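Local coordinates for cAMP-dependent protein kinase regulatory subunit (Saccharomyces cerevisiae, PDB 6XQK) that probably holds the catalytic subunits of protein kinase A inactive until cAMP binds, and oligomerises through this N-terminal docking and dimerisation domain, at residues Gln15-Glu20 against Ser27-Phe32. Sequence-based numbering, arbitrary orientation.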
loop_
_atom_site.group_PDB
_atom_site.type_symbol
_atom_site.label_atom_id
_atom_site.label_comp_id
_atom_site.label_asym_id
_atom_site.label_seq_id
_atom_site.Cartn_x
_atom_site.Cartn_y
_atom_site.Cartn_z
ATOM N N GLN A 15 2.485 17.906 7.262
ATOM C CA GLN A 15 1.814 18.466 8.437
ATOM C C GLN A 15 0.500 17.717 8.721
ATOM O O GLN A 15 0.167 17.464 9.872
ATOM C CB GLN A 15 1.586 19.975 8.270
ATOM C CG GLN A 15 1.319 20.731 9.571
ATOM C CD GLN A 15 2.398 20.578 10.655
ATOM O OE1 GLN A 15 3.552 21.017 10.500
ATOM N NE2 GLN A 15 2.046 19.970 11.796
ATOM N N LEU A 16 -0.228 17.333 7.674
ATOM C CA LEU A 16 -1.467 16.571 7.824
ATOM C C LEU A 16 -1.173 15.179 8.417
ATOM O O LEU A 16 -1.923 14.674 9.268
ATOM C CB LEU A 16 -2.138 16.403 6.456
ATOM C CG LEU A 16 -3.024 17.522 5.926
ATOM C CD1 LEU A 16 -3.744 17.055 4.677
ATOM C CD2 LEU A 16 -4.047 17.961 6.959
ATOM N N PHE A 17 -0.087 14.554 7.945
ATOM C CA PHE A 17 0.342 13.241 8.423
ATOM C C PHE A 17 0.796 13.317 9.877
ATOM O O PHE A 17 0.319 12.546 10.696
ATOM C CB PHE A 17 1.441 12.679 7.530
ATOM C CG PHE A 17 2.089 11.432 8.062
ATOM C CD1 PHE A 17 1.358 10.272 8.234
ATOM C CD2 PHE A 17 3.449 11.398 8.326
ATOM C CE1 PHE A 17 1.966 9.107 8.687
ATOM C CE2 PHE A 17 4.053 10.240 8.779
ATOM C CZ PHE A 17 3.303 9.103 8.969
ATOM N N GLN A 18 1.654 14.284 10.222
ATOM C CA GLN A 18 2.125 14.466 11.591
ATOM C C GLN A 18 0.959 14.725 12.553
ATOM O O GLN A 18 0.999 14.254 13.691
ATOM C CB GLN A 18 3.133 15.615 11.664
ATOM C CG GLN A 18 4.488 15.250 11.117
ATOM C CD GLN A 18 5.413 16.449 11.029
ATOM O OE1 GLN A 18 6.277 16.515 10.158
ATOM N NE2 GLN A 18 5.283 17.424 11.930
ATOM N N ASN A 19 -0.077 15.448 12.089
ATOM C CA ASN A 19 -1.264 15.729 12.884
ATOM C C ASN A 19 -2.043 14.441 13.155
ATOM O O ASN A 19 -2.549 14.248 14.261
ATOM C CB ASN A 19 -2.148 16.742 12.173
ATOM C CG ASN A 19 -1.626 18.153 12.220
ATOM O OD1 ASN A 19 -0.606 18.446 12.875
ATOM N ND2 ASN A 19 -2.317 19.058 11.510
ATOM N N GLU A 20 -2.133 13.559 12.149
ATOM C CA GLU A 20 -2.813 12.275 12.264
ATOM C C GLU A 20 -2.103 11.331 13.236
ATOM O O GLU A 20 -2.756 10.651 14.021
ATOM C CB GLU A 20 -2.933 11.613 10.877
ATOM C CG GLU A 20 -4.113 12.123 10.080
ATOM C CD GLU A 20 -5.435 11.857 10.766
ATOM O OE1 GLU A 20 -5.656 10.703 11.204
ATOM O OE2 GLU A 20 -6.232 12.813 10.902
ATOM N N SER A 27 -0.468 2.188 17.858
ATOM C CA SER A 27 0.356 1.125 18.460
ATOM C C SER A 27 1.262 0.491 17.367
ATOM O O SER A 27 2.326 -0.040 17.680
ATOM C CB SER A 27 -0.542 0.046 19.072
ATOM O OG SER A 27 -1.412 -0.531 18.107
ATOM N N ASP A 28 0.823 0.541 16.088
ATOM C CA ASP A 28 1.590 0.065 14.962
ATOM C C ASP A 28 1.795 1.267 14.022
ATOM O O ASP A 28 0.980 1.513 13.139
ATOM C CB ASP A 28 0.849 -1.075 14.274
ATOM C CG ASP A 28 1.697 -1.853 13.298
ATOM O OD1 ASP A 28 2.639 -1.263 12.724
ATOM O OD2 ASP A 28 1.408 -3.052 13.089
ATOM N N PHE A 29 2.865 2.036 14.251
ATOM C CA PHE A 29 3.189 3.218 13.453
ATOM C C PHE A 29 3.283 2.917 11.962
ATOM O O PHE A 29 2.670 3.630 11.188
ATOM C CB PHE A 29 4.493 3.888 13.973
ATOM C CG PHE A 29 4.865 5.167 13.253
ATOM C CD1 PHE A 29 5.616 5.136 12.090
ATOM C CD2 PHE A 29 4.446 6.396 13.728
ATOM C CE1 PHE A 29 5.921 6.303 11.402
ATOM C CE2 PHE A 29 4.772 7.565 13.049
ATOM C CZ PHE A 29 5.505 7.513 11.887
ATOM N N LEU A 30 4.047 1.888 11.557
ATOM C CA LEU A 30 4.208 1.559 10.144
ATOM C C LEU A 30 2.908 1.175 9.464
ATOM O O LEU A 30 2.671 1.623 8.347
ATOM C CB LEU A 30 5.267 0.486 9.900
ATOM C CG LEU A 30 6.719 0.855 10.164
ATOM C CD1 LEU A 30 7.622 -0.346 9.891
ATOM C CD2 LEU A 30 7.140 2.076 9.340
ATOM N N GLN A 31 2.069 0.360 10.111
ATOM C CA GLN A 31 0.784 -0.044 9.521
ATOM C C GLN A 31 -0.176 1.130 9.398
ATOM O O GLN A 31 -0.826 1.287 8.375
ATOM C CB GLN A 31 0.131 -1.177 10.317
ATOM C CG GLN A 31 -1.060 -1.813 9.623
ATOM C CD GLN A 31 -0.660 -2.482 8.346
ATOM O OE1 GLN A 31 0.021 -3.514 8.342
ATOM N NE2 GLN A 31 -1.064 -1.903 7.218
ATOM N N PHE A 32 -0.233 1.982 10.410
ATOM C CA PHE A 32 -1.076 3.170 10.381
ATOM C C PHE A 32 -0.625 4.114 9.262
ATOM O O PHE A 32 -1.470 4.664 8.541
ATOM C CB PHE A 32 -0.996 3.913 11.727
ATOM C CG PHE A 32 -1.806 5.190 11.790
ATOM C CD1 PHE A 32 -1.260 6.395 11.395
ATOM C CD2 PHE A 32 -3.100 5.184 12.271
ATOM C CE1 PHE A 32 -2.007 7.562 11.435
ATOM C CE2 PHE A 32 -3.842 6.355 12.320
ATOM C CZ PHE A 32 -3.286 7.540 11.915
#
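Phe32 sends its ring from helix 29-49 to the flank of Glu20 on helix 8-24, CZ lying 3.8 Å from the backbone O of Glu20. The Glu20 side chain crosses that of Phe32 at about a right angle. With CG set beside the backbone N (chi1 -83°) and the chain bent at chi2, it brings its carboxylate alongside the far end of the ring, OE1 4.0 Å from Phe32 CZ. Carboxylate and ring planes are nearly coplanar, 7° apart, the acid group roughly continuing the ring plane rather than covering a face. The aliphatic part of the acid joins in, CB standing 4.2 Å from Phe32 CE1.

One turn back on each side, Phe17 and Phe29 meet CZ to CZ at 4.0 Å, a single van der Waals touch between two side chains that also cross at about a right angle. Both have CG anti to the backbone N (Phe17 chi1 171°), which carries rings rooted on the flanks of their helices across to the facing helix. The contact is apolar at this buried end and partly open at Glu20. Behind it, Asp28 N-caps helix 29-49, its OD1 accepting from Gln31 N at 3.1 Å from above the carboxylate plane.

The contact lies near the closed end of a helical hairpin, consistent with the RIIa dimerisation and docking fold. Ile21 packs against both Phe29 and Phe32, while Phe37 of helix 29-49 meets the Phe17 ring. A second subunit adds its own Phe17 and Leu14 to the Phe17 ring, and Arg45 of a third subunit forms a salt bridge with Asp28, tying the hairpin into the four-chain assembly.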